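Local atomic coordinates of small COPII coat GTPase SAR1 (Encephalitozoon cuniculi, PDB entry 6VS4), a protein that is a small COPII coat GTPase of the ADP-ribosylation factor family, with a P-loop nucleotide-binding fold that here holds guanosine-5'-diphosphate and magnesium. Residues 26-34 / 58-66; 41-52 / 104-115. All coordinates share one frame; numbering follows the deposited sequence.

In the fold
The chain runs first through the long helix 9-33, whose last turns form one side of contact 1. It then enters strand 40-47, the phosphate-binding loop and helix 52-59. Contact 1 (26-34 / 58-66) closes this first helix-strand-helix unit by setting the end of helix 52-59 and its following loop against helix 9-33. Contact 2 (41-52 / 104-115) closes a longer loop, which holds strands 75-80 and 83-90, by pairing strand 40-47 with strand 109-115. The two contacts cross along the chain, because 41-52 lies between the segments of contact 1. They also meet in space, where Leu59 CD1 packs on Phe44 CZ.

Contact 1 of 2, residues 26-34 / 58-66; sequences KVFQNFVKS and KLKSDSTDV
Leu59 makes the tight part of this contact. Its CD2 methyl lies 3.4 Å from Phe28 CE2 and also reaches Val32, with 3.7 Å between Leu59 CD2 and Val32 CG1. Phe28 CG is anti to the backbone N (chi1 176°), which carries the ring toward Leu59 and Lys58. Val32 CG2 sits over one face of that ring, near its rim. Beside this apolar patch, Gln29 lies along the end of helix 52-59. Its CG is 3.5 Å from Leu59 O, and a water bridges Gln29 NE2 and Lys58 O.

The other side is looser and polar. Ser61 OG gives a weak hydrogen bond to Gln29 OE1 at 3.3 Å. Lys33, bent at chi2 and chi3, forms a salt bridge from NZ to Asp65 OD2 at 3.3 Å. The same OD2 accepts Ser61 N at 2.7 Å on its anti side, a bond within the loop that holds the carboxylate in place for Lys33. Residues 62-64 of this loop are exposed to solvent.

Helix 204-223 borders the apolar side: Phe28 touches Leu205 and Ala206, and Leu59 touches Phe209. On the polar side, Asp65 packs on Ile78 and Ile80 of strand 75-80.

Contact 2 of 2, residues 41-52 / 104-115; sequences SILFLGIDNAGK and FYDCHGIVFIVD. With GDP (guanosine-5'-diphosphate), chain D.
Parallel strands 40-47 and 109-115 pair in the central sheet of this P-loop fold, and the first strand runs into a loop that fits the Walker A pattern. The strand directions differ by 19°. Leu43 N bonds to Gly109 O at 2.9 Å, and Leu43 O accepts Val111 N. Leu45 repeats the pattern with Val111 O and Ile113 N. Near the start of the strand pairing, Ser41 N reaches His108 ND1 from well out of the ring plane.

Side chains alternate between the two faces. On one, Leu43 CD2 sits over a face of the Phe104 ring, 3.7 Å from its centroid, in a CH-pi contact. Leu45 CD1 packs on Ile110 CG2 at 3.7 Å. On the other face, Phe44 and Val111 lie side by side, with Phe44 CD2 3.7 Å from Val111 CB. This face meets helix 52-59, where Phe44 touches Leu55 and Val56.

Beyond the paired strands, a water joins Ile47 N to Ile113 O. Ile113 CG2 packs against the loop, 4.0 Å from Ala50 CB. Asp115 OD2 forms a salt bridge with Lys147, while its OD1 accepts His117 N. The loop turns its amides to GDP: Gly51 N and Lys52 N both bond to O3B, and Asn49 N meets GDP O1B at 2.7 Å, with an N-H...O angle of 168°.

Contact 1 of 2, residues 26-34 / 58-66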
loop_
_atom_site.group_PDB
_atom_site.type_symbol
_atom_site.label_atom_id
_atom_site.label_comp_id
_atom_site.label_asym_id
_atom_site.label_seq_id
_atom_site.Cartn_x
_atom_site.Cartn_y
_atom_site.Cartn_z
ATOM N N LYS A 26 -7.923 8.702 -7.307
ATOM C CA LYS A 26 -7.156 9.479 -8.276
ATOM C C LYS A 26 -7.289 8.900 -9.677
ATOM O O LYS A 26 -7.431 9.648 -10.651
ATOM C CB LYS A 26 -5.683 9.523 -7.861
ATOM C CG LYS A 26 -4.805 10.375 -8.773
ATOM C CD LYS A 26 -5.129 11.853 -8.617
ATOM C CE LYS A 26 -4.155 12.736 -9.378
ATOM N NZ LYS A 26 -4.446 12.796 -10.833
ATOM N N VAL A 27 -7.301 7.569 -9.791
ATOM C CA VAL A 27 -7.457 6.929 -11.094
ATOM C C VAL A 27 -8.792 7.311 -11.721
ATOM O O VAL A 27 -8.873 7.588 -12.923
ATOM C CB VAL A 27 -7.309 5.403 -10.960
ATOM C CG1 VAL A 27 -7.695 4.721 -12.259
ATOM C CG2 VAL A 27 -5.882 5.050 -10.596
ATOM N N PHE A 28 -9.853 7.355 -10.914
ATOM C CA PHE A 28 -11.149 7.774 -11.430
ATOM C C PHE A 28 -11.098 9.210 -11.925
ATOM O O PHE A 28 -11.540 9.507 -13.038
ATOM C CB PHE A 28 -12.213 7.603 -10.346
ATOM C CG PHE A 28 -13.578 8.103 -10.742
ATOM C CD1 PHE A 28 -14.377 7.382 -11.617
ATOM C CD2 PHE A 28 -14.076 9.279 -10.205
ATOM C CE1 PHE A 28 -15.635 7.837 -11.964
ATOM C CE2 PHE A 28 -15.342 9.737 -10.546
ATOM C CZ PHE A 28 -16.120 9.020 -11.430
ATOM N N GLN A 29 -10.506 10.106 -11.132
ATOM C CA GLN A 29 -10.397 11.506 -11.534
ATOM C C GLN A 29 -9.610 11.651 -12.830
ATOM O O GLN A 29 -9.967 12.461 -13.692
ATOM C CB GLN A 29 -9.749 12.319 -10.416
ATOM C CG GLN A 29 -10.667 12.553 -9.221
ATOM C CD GLN A 29 -9.902 12.844 -7.949
ATOM O OE1 GLN A 29 -8.805 13.394 -7.988
ATOM N NE2 GLN A 29 -10.484 12.493 -6.809
ATOM N N ASN A 30 -8.526 10.883 -12.977
ATOM C CA ASN A 30 -7.742 10.926 -14.206
ATOM C C ASN A 30 -8.523 10.372 -15.387
ATOM O O ASN A 30 -8.508 10.952 -16.477
ATOM C CB ASN A 30 -6.472 10.097 -14.036
ATOM C CG ASN A 30 -5.379 10.837 -13.320
ATOM O OD1 ASN A 30 -5.620 11.861 -12.684
ATOM N ND2 ASN A 30 -4.156 10.322 -13.420
ATOM N N PHE A 31 -9.217 9.253 -15.184
ATOM C CA PHE A 31 -9.954 8.635 -16.275
ATOM C C PHE A 31 -11.027 9.571 -16.811
ATOM O O PHE A 31 -11.182 9.724 -18.028
ATOM C CB PHE A 31 -10.571 7.323 -15.795
ATOM C CG PHE A 31 -11.704 6.835 -16.650
ATOM C CD1 PHE A 31 -11.457 6.024 -17.746
ATOM C CD2 PHE A 31 -13.014 7.181 -16.358
ATOM C CE1 PHE A 31 -12.497 5.568 -18.535
ATOM C CE2 PHE A 31 -14.056 6.735 -17.145
ATOM C CZ PHE A 31 -13.797 5.924 -18.234
ATOM N N VAL A 32 -11.758 10.229 -15.914
ATOM C CA VAL A 32 -12.841 11.105 -16.337
ATOM C C VAL A 32 -12.285 12.355 -17.003
ATOM O O VAL A 32 -12.770 12.782 -18.057
ATOM C CB VAL A 32 -13.737 11.440 -15.134
ATOM C CG1 VAL A 32 -14.560 12.688 -15.401
ATOM C CG2 VAL A 32 -14.618 10.245 -14.806
ATOM N N LYS A 33 -11.246 12.944 -16.411
ATOM C CA LYS A 33 -10.623 14.128 -16.990
ATOM C C LYS A 33 -10.103 13.856 -18.400
ATOM O O LYS A 33 -10.090 14.761 -19.241
ATOM C CB LYS A 33 -9.501 14.608 -16.066
ATOM C CG LYS A 33 -8.771 15.861 -16.513
ATOM C CD LYS A 33 -8.697 16.891 -15.390
ATOM C CE LYS A 33 -8.127 16.297 -14.114
ATOM N NZ LYS A 33 -8.225 17.250 -12.972
ATOM N N SER A 34 -9.678 12.622 -18.679
ATOM C CA SER A 34 -9.144 12.262 -19.989
ATOM C C SER A 34 -10.224 11.919 -21.007
ATOM O O SER A 34 -9.901 11.732 -22.185
ATOM C CB SER A 34 -8.193 11.075 -19.861
ATOM O OG SER A 34 -8.936 9.875 -19.791
ATOM N N LYS A 58 -16.716 14.621 -6.576
ATOM C CA LYS A 58 -16.040 13.352 -6.799
ATOM C C LYS A 58 -15.122 13.413 -8.015
ATOM O O LYS A 58 -14.067 12.773 -8.022
ATOM C CB LYS A 58 -17.086 12.246 -6.964
ATOM C CG LYS A 58 -16.565 10.838 -6.787
ATOM C CD LYS A 58 -17.693 9.813 -6.822
ATOM C CE LYS A 58 -17.305 8.566 -6.028
ATOM N NZ LYS A 58 -17.277 8.863 -4.550
ATOM N N LEU A 59 -15.481 14.207 -9.025
ATOM C CA LEU A 59 -14.718 14.264 -10.265
ATOM C C LEU A 59 -13.522 15.197 -10.175
ATOM O O LEU A 59 -12.530 14.988 -10.877
ATOM C CB LEU A 59 -15.620 14.714 -11.413
ATOM C CG LEU A 59 -16.855 13.861 -11.686
ATOM C CD1 LEU A 59 -17.791 14.579 -12.641
ATOM C CD2 LEU A 59 -16.454 12.514 -12.241
ATOM N N LYS A 60 -13.587 16.217 -9.330
ATOM C CA LYS A 60 -12.590 17.272 -9.346
ATOM C C LYS A 60 -11.334 16.863 -8.584
ATOM O O LYS A 60 -11.368 16.021 -7.682
ATOM C CB LYS A 60 -13.179 18.556 -8.754
ATOM C CG LYS A 60 -13.236 18.582 -7.240
ATOM C CD LYS A 60 -13.955 19.818 -6.733
ATOM C CE LYS A 60 -13.583 20.103 -5.287
ATOM N NZ LYS A 60 -12.403 21.028 -5.206
ATOM N N SER A 61 -10.210 17.458 -8.975
ATOM C CA SER A 61 -8.960 17.358 -8.228
ATOM C C SER A 61 -8.868 18.588 -7.335
ATOM O O SER A 61 -8.767 19.714 -7.831
ATOM C CB SER A 61 -7.751 17.269 -9.161
ATOM O OG SER A 61 -7.623 15.984 -9.746
ATOM N N ASP A 62 -8.891 18.371 -6.018
ATOM C CA ASP A 62 -8.912 19.486 -5.076
ATOM C C ASP A 62 -7.708 20.406 -5.239
ATOM O O ASP A 62 -7.747 21.549 -4.770
ATOM C CB ASP A 62 -8.993 18.953 -3.645
ATOM C CG ASP A 62 -10.105 17.933 -3.471
ATOM O OD1 ASP A 62 -9.844 16.729 -3.686
ATOM O OD2 ASP A 62 -11.242 18.331 -3.139
ATOM N N SER A 63 -6.650 19.940 -5.905
ATOM C CA SER A 63 -5.440 20.736 -6.075
ATOM C C SER A 63 -5.569 21.739 -7.218
ATOM O O SER A 63 -5.158 22.896 -7.085
ATOM C CB SER A 63 -4.240 19.815 -6.309
ATOM O OG SER A 63 -4.572 18.764 -7.202
ATOM N N THR A 64 -6.110 21.308 -8.360
ATOM C CA THR A 64 -6.088 22.123 -9.568
ATOM C C THR A 64 -7.428 22.742 -9.953
ATOM O O THR A 64 -7.433 23.742 -10.677
ATOM C CB THR A 64 -5.568 21.291 -10.753
ATOM O OG1 THR A 64 -6.468 20.210 -11.024
ATOM C CG2 THR A 64 -4.207 20.713 -10.426
ATOM N N ASP A 65 -8.553 22.187 -9.507
ATOM C CA ASP A 65 -9.869 22.618 -9.964
ATOM C C ASP A 65 -10.564 23.455 -8.896
ATOM O O ASP A 65 -10.636 23.054 -7.730
ATOM C CB ASP A 65 -10.713 21.405 -10.346
ATOM C CG ASP A 65 -9.946 20.430 -11.221
ATOM O OD1 ASP A 65 -9.230 20.889 -12.137
ATOM O OD2 ASP A 65 -10.051 19.208 -10.986
ATOM N N VAL A 66 -11.098 24.605 -9.302
ATOM C CA VAL A 66 -11.630 25.601 -8.379
ATOM C C VAL A 66 -13.026 26.013 -8.839
ATOM O O VAL A 66 -13.216 26.401 -9.999
ATOM C CB VAL A 66 -10.700 26.828 -8.296
ATOM C CG1 VAL A 66 -11.297 27.914 -7.429
ATOM C CG2 VAL A 66 -9.336 26.415 -7.770
HETATM O O HOH W 1 -13.039 10.919 -6.056
#

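Contact 2 of 2, residues 41-52 / 104-115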
loop_
_atom_site.group_PDB
_atom_site.type_symbol
_atom_site.label_atom_id
_atom_site.label_comp_id
_atom_site.label_asym_id
_atom_site.label_seq_id
_atom_site.Cartn_x
_atom_site.Cartn_y
_atom_site.Cartn_z
ATOM N N SER A 41 -19.152 21.476 -22.551
ATOM C CA SER A 41 -20.082 21.968 -21.540
ATOM C C SER A 41 -21.025 20.833 -21.149
ATOM O O SER A 41 -21.839 20.383 -21.963
ATOM C CB SER A 41 -20.854 23.175 -22.064
ATOM O OG SER A 41 -21.795 23.623 -21.103
ATOM N N ILE A 42 -20.912 20.359 -19.912
ATOM C CA ILE A 42 -21.780 19.317 -19.384
ATOM C C ILE A 42 -22.660 19.927 -18.298
ATOM O O ILE A 42 -22.157 20.555 -17.358
ATOM C CB ILE A 42 -20.963 18.136 -18.839
ATOM C CG1 ILE A 42 -19.970 17.639 -19.892
ATOM C CG2 ILE A 42 -21.889 17.018 -18.400
ATOM C CD1 ILE A 42 -20.604 17.131 -21.165
ATOM N N LEU A 43 -23.970 19.738 -18.421
ATOM C CA LEU A 43 -24.931 20.246 -17.449
ATOM C C LEU A 43 -25.312 19.128 -16.485
ATOM O O LEU A 43 -25.767 18.061 -16.912
ATOM C CB LEU A 43 -26.176 20.790 -18.150
ATOM C CG LEU A 43 -26.224 22.289 -18.453
ATOM C CD1 LEU A 43 -25.065 22.711 -19.337
ATOM C CD2 LEU A 43 -27.553 22.650 -19.106
ATOM N N PHE A 44 -25.125 19.371 -15.190
ATOM C CA PHE A 44 -25.518 18.430 -14.148
ATOM C C PHE A 44 -26.822 18.940 -13.545
ATOM O O PHE A 44 -26.850 20.000 -12.911
ATOM C CB PHE A 44 -24.421 18.297 -13.092
ATOM C CG PHE A 44 -23.157 17.678 -13.610
ATOM C CD1 PHE A 44 -22.271 18.417 -14.382
ATOM C CD2 PHE A 44 -22.851 16.361 -13.327
ATOM C CE1 PHE A 44 -21.106 17.849 -14.864
ATOM C CE2 PHE A 44 -21.687 15.789 -13.804
ATOM C CZ PHE A 44 -20.811 16.536 -14.573
ATOM N N LEU A 45 -27.903 18.187 -13.745
ATOM C CA LEU A 45 -29.245 18.689 -13.511
ATOM C C LEU A 45 -30.024 17.716 -12.634
ATOM O O LEU A 45 -29.692 16.534 -12.525
ATOM C CB LEU A 45 -29.968 18.915 -14.848
ATOM C CG LEU A 45 -29.263 19.834 -15.863
ATOM C CD1 LEU A 45 -29.950 19.788 -17.223
ATOM C CD2 LEU A 45 -29.170 21.267 -15.374
ATOM N N GLY A 46 -31.088 18.231 -12.027
ATOM C CA GLY A 46 -31.878 17.469 -11.079
ATOM C C GLY A 46 -32.415 18.362 -9.982
ATOM O O GLY A 46 -31.952 19.494 -9.832
ATOM N N ILE A 47 -33.389 17.886 -9.207
ATOM C CA ILE A 47 -33.873 18.689 -8.092
ATOM C C ILE A 47 -32.829 18.625 -6.983
ATOM O O ILE A 47 -31.912 17.797 -7.031
ATOM C CB ILE A 47 -35.268 18.231 -7.610
ATOM C CG1 ILE A 47 -35.181 16.882 -6.898
ATOM C CG2 ILE A 47 -36.264 18.196 -8.771
ATOM C CD1 ILE A 47 -36.506 16.331 -6.468
ATOM N N ASP A 48 -32.946 19.507 -5.993
ATOM C CA ASP A 48 -31.963 19.561 -4.917
ATOM C C ASP A 48 -31.970 18.272 -4.098
ATOM O O ASP A 48 -32.982 17.569 -4.010
ATOM C CB ASP A 48 -32.251 20.747 -3.999
ATOM C CG ASP A 48 -33.646 20.699 -3.431
ATOM O OD1 ASP A 48 -34.601 20.909 -4.209
ATOM O OD2 ASP A 48 -33.793 20.415 -2.221
ATOM N N ASN A 49 -30.816 17.973 -3.488
ATOM C CA ASN A 49 -30.562 16.797 -2.654
ATOM C C ASN A 49 -30.417 15.516 -3.472
ATOM O O ASN A 49 -30.386 14.421 -2.895
ATOM C CB ASN A 49 -31.650 16.624 -1.580
ATOM C CG ASN A 49 -31.155 15.894 -0.341
ATOM O OD1 ASN A 49 -30.257 16.368 0.357
ATOM N ND2 ASN A 49 -31.778 14.757 -0.033
ATOM N N ALA A 50 -30.326 15.615 -4.801
ATOM C CA ALA A 50 -30.186 14.421 -5.632
ATOM C C ALA A 50 -28.765 13.859 -5.635
ATOM O O ALA A 50 -28.584 12.665 -5.900
ATOM C CB ALA A 50 -30.623 14.725 -7.067
ATOM N N GLY A 51 -27.768 14.678 -5.335
ATOM C CA GLY A 51 -26.386 14.261 -5.335
ATOM C C GLY A 51 -25.514 14.914 -6.395
ATOM O O GLY A 51 -24.461 14.354 -6.727
ATOM N N LYS A 52 -25.913 16.075 -6.921
ATOM C CA LYS A 52 -25.170 16.721 -7.998
ATOM C C LYS A 52 -23.832 17.251 -7.504
ATOM O O LYS A 52 -22.785 16.971 -8.097
ATOM C CB LYS A 52 -25.992 17.868 -8.589
ATOM C CG LYS A 52 -27.212 17.446 -9.380
ATOM C CD LYS A 52 -28.004 18.673 -9.800
ATOM C CE LYS A 52 -29.187 18.879 -8.878
ATOM N NZ LYS A 52 -28.827 19.139 -7.462
ATOM N N PHE A 104 -28.472 26.295 -21.951
ATOM C CA PHE A 104 -28.528 25.205 -22.913
ATOM C C PHE A 104 -28.017 25.606 -24.293
ATOM O O PHE A 104 -28.082 24.796 -25.223
ATOM C CB PHE A 104 -29.957 24.660 -23.009
ATOM C CG PHE A 104 -30.459 24.048 -21.720
ATOM C CD1 PHE A 104 -30.950 24.848 -20.695
ATOM C CD2 PHE A 104 -30.419 22.677 -21.523
ATOM C CE1 PHE A 104 -31.408 24.291 -19.512
ATOM C CE2 PHE A 104 -30.877 22.112 -20.336
ATOM C CZ PHE A 104 -31.365 22.919 -19.330
ATOM N N TYR A 105 -27.522 26.834 -24.452
ATOM C CA TYR A 105 -26.848 27.216 -25.685
ATOM C C TYR A 105 -25.480 26.547 -25.741
ATOM O O TYR A 105 -24.699 26.635 -24.790
ATOM C CB TYR A 105 -26.700 28.734 -25.776
ATOM N N ASP A 106 -25.198 25.870 -26.856
ATOM C CA ASP A 106 -23.938 25.140 -27.048
ATOM C C ASP A 106 -23.683 24.153 -25.908
ATOM O O ASP A 106 -22.540 23.864 -25.549
ATOM C CB ASP A 106 -22.759 26.104 -27.215
ATOM C CG ASP A 106 -21.604 25.488 -27.985
ATOM O OD1 ASP A 106 -21.742 24.346 -28.471
ATOM O OD2 ASP A 106 -20.555 26.150 -28.111
ATOM N N CYS A 107 -24.759 23.628 -25.337
ATOM C CA CYS A 107 -24.677 22.544 -24.371
ATOM C C CYS A 107 -24.298 21.249 -25.081
ATOM O O CYS A 107 -24.919 20.879 -26.081
ATOM C CB CYS A 107 -26.024 22.410 -23.666
ATOM S SG CYS A 107 -26.344 20.863 -22.828
ATOM N N HIS A 108 -23.279 20.555 -24.569
ATOM C CA HIS A 108 -22.803 19.338 -25.220
ATOM C C HIS A 108 -23.423 18.064 -24.661
ATOM O O HIS A 108 -23.594 17.092 -25.405
ATOM C CB HIS A 108 -21.277 19.226 -25.108
ATOM C CG HIS A 108 -20.532 20.160 -26.008
ATOM N ND1 HIS A 108 -20.186 21.440 -25.633
ATOM C CD2 HIS A 108 -20.082 20.005 -27.275
ATOM C CE1 HIS A 108 -19.549 22.031 -26.628
ATOM N NE2 HIS A 108 -19.472 21.182 -27.636
ATOM N N GLY A 109 -23.738 18.033 -23.372
ATOM C CA GLY A 109 -24.297 16.839 -22.770
ATOM C C GLY A 109 -24.906 17.163 -21.429
ATOM O O GLY A 109 -24.595 18.185 -20.812
ATOM N N ILE A 110 -25.779 16.272 -20.979
ATOM C CA ILE A 110 -26.507 16.457 -19.736
ATOM C C ILE A 110 -26.332 15.226 -18.861
ATOM O O ILE A 110 -26.413 14.090 -19.341
ATOM C CB ILE A 110 -28.001 16.747 -20.001
ATOM C CG1 ILE A 110 -28.145 18.136 -20.628
ATOM C CG2 ILE A 110 -28.811 16.619 -18.717
ATOM C CD1 ILE A 110 -29.445 18.367 -21.330
ATOM N N VAL A 111 -26.067 15.461 -17.581
ATOM C CA VAL A 111 -26.127 14.438 -16.549
ATOM C C VAL A 111 -27.309 14.784 -15.651
ATOM O O VAL A 111 -27.280 15.784 -14.923
ATOM C CB VAL A 111 -24.811 14.353 -15.765
ATOM C CG1 VAL A 111 -24.884 13.297 -14.681
ATOM C CG2 VAL A 111 -23.682 14.053 -16.716
ATOM N N PHE A 112 -28.358 13.972 -15.716
ATOM C CA PHE A 112 -29.563 14.175 -14.928
ATOM C C PHE A 112 -29.584 13.154 -13.796
ATOM O O PHE A 112 -29.515 11.945 -14.049
ATOM C CB PHE A 112 -30.814 14.045 -15.798
ATOM C CG PHE A 112 -32.071 14.501 -15.115
ATOM C CD1 PHE A 112 -32.798 13.633 -14.317
ATOM C CD2 PHE A 112 -32.527 15.799 -15.266
ATOM C CE1 PHE A 112 -33.964 14.057 -13.683
ATOM C CE2 PHE A 112 -33.691 16.229 -14.633
ATOM C CZ PHE A 112 -34.408 15.356 -13.844
ATOM N N ILE A 113 -29.669 13.640 -12.557
ATOM C CA ILE A 113 -29.528 12.811 -11.365
ATOM C C ILE A 113 -30.850 12.766 -10.609
ATOM O O ILE A 113 -31.471 13.810 -10.370
ATOM C CB ILE A 113 -28.399 13.334 -10.464
ATOM C CG1 ILE A 113 -27.099 13.424 -11.270
ATOM C CG2 ILE A 113 -28.220 12.421 -9.276
ATOM C CD1 ILE A 113 -25.878 13.808 -10.446
ATOM N N VAL A 114 -31.261 11.561 -10.203
ATOM C CA VAL A 114 -32.500 11.341 -9.465
ATOM C C VAL A 114 -32.188 10.610 -8.164
ATOM O O VAL A 114 -31.433 9.632 -8.156
ATOM C CB VAL A 114 -33.518 10.534 -10.299
ATOM C CG1 VAL A 114 -34.786 10.231 -9.481
ATOM C CG2 VAL A 114 -33.860 11.258 -11.582
ATOM N N ASP A 115 -32.796 11.069 -7.068
ATOM C CA ASP A 115 -32.758 10.355 -5.793
ATOM C C ASP A 115 -33.891 9.328 -5.793
ATOM O O ASP A 115 -35.063 9.685 -5.638
ATOM C CB ASP A 115 -32.892 11.341 -4.632
ATOM C CG ASP A 115 -32.826 10.671 -3.254
ATOM O OD1 ASP A 115 -32.903 9.426 -3.163
ATOM O OD2 ASP A 115 -32.714 11.406 -2.246
HETATM P PB GDP D . -27.485 18.512 -4.556
HETATM O O1B GDP D . -28.587 19.419 -3.979
HETATM O O2B GDP D . -26.234 19.272 -4.886
HETATM O O3B GDP D . -28.077 17.736 -5.735
HETATM O O3A GDP D . -27.169 17.407 -3.460
HETATM P PA GDP D . -25.853 16.952 -2.700
HETATM O O1A GDP D . -25.535 18.036 -1.682
HETATM O O2A GDP D . -24.774 16.601 -3.645
HETATM O "O5'" GDP D . -26.309 15.674 -1.859
HETATM C "C5'" GDP D . -27.285 15.710 -0.796
HETATM C "C4'" GDP D . -27.009 14.588 0.173
HETATM O "O4'" GDP D . -27.172 13.319 -0.499
HETATM C "C3'" GDP D . -25.607 14.582 0.794
HETATM O "O3'" GDP D . -25.660 14.407 2.205
HETATM C "C2'" GDP D . -24.919 13.400 0.104
HETATM O "O2'" GDP D . -23.964 12.789 0.962
HETATM C "C1'" GDP D . -26.107 12.471 -0.122
HETATM N N9 GDP D . -25.904 11.471 -1.181
HETATM C C8 GDP D . -25.484 11.677 -2.470
HETATM N N7 GDP D . -25.389 10.567 -3.164
HETATM C C5 GDP D . -25.762 9.572 -2.275
HETATM C C6 GDP D . -25.823 8.143 -2.419
HETATM O O6 GDP D . -25.596 7.485 -3.431
HETATM N N1 GDP D . -26.215 7.518 -1.253
HETATM C C2 GDP D . -26.542 8.158 -0.088
HETATM N N2 GDP D . -26.913 7.392 0.940
HETATM N N3 GDP D . -26.499 9.479 0.059
HETATM C C4 GDP D . -26.091 10.117 -1.055
HETATM O O HOH W 2 -33.854 14.935 -9.450
HETATM O O HOH W 3 -33.751 13.895 -2.334
#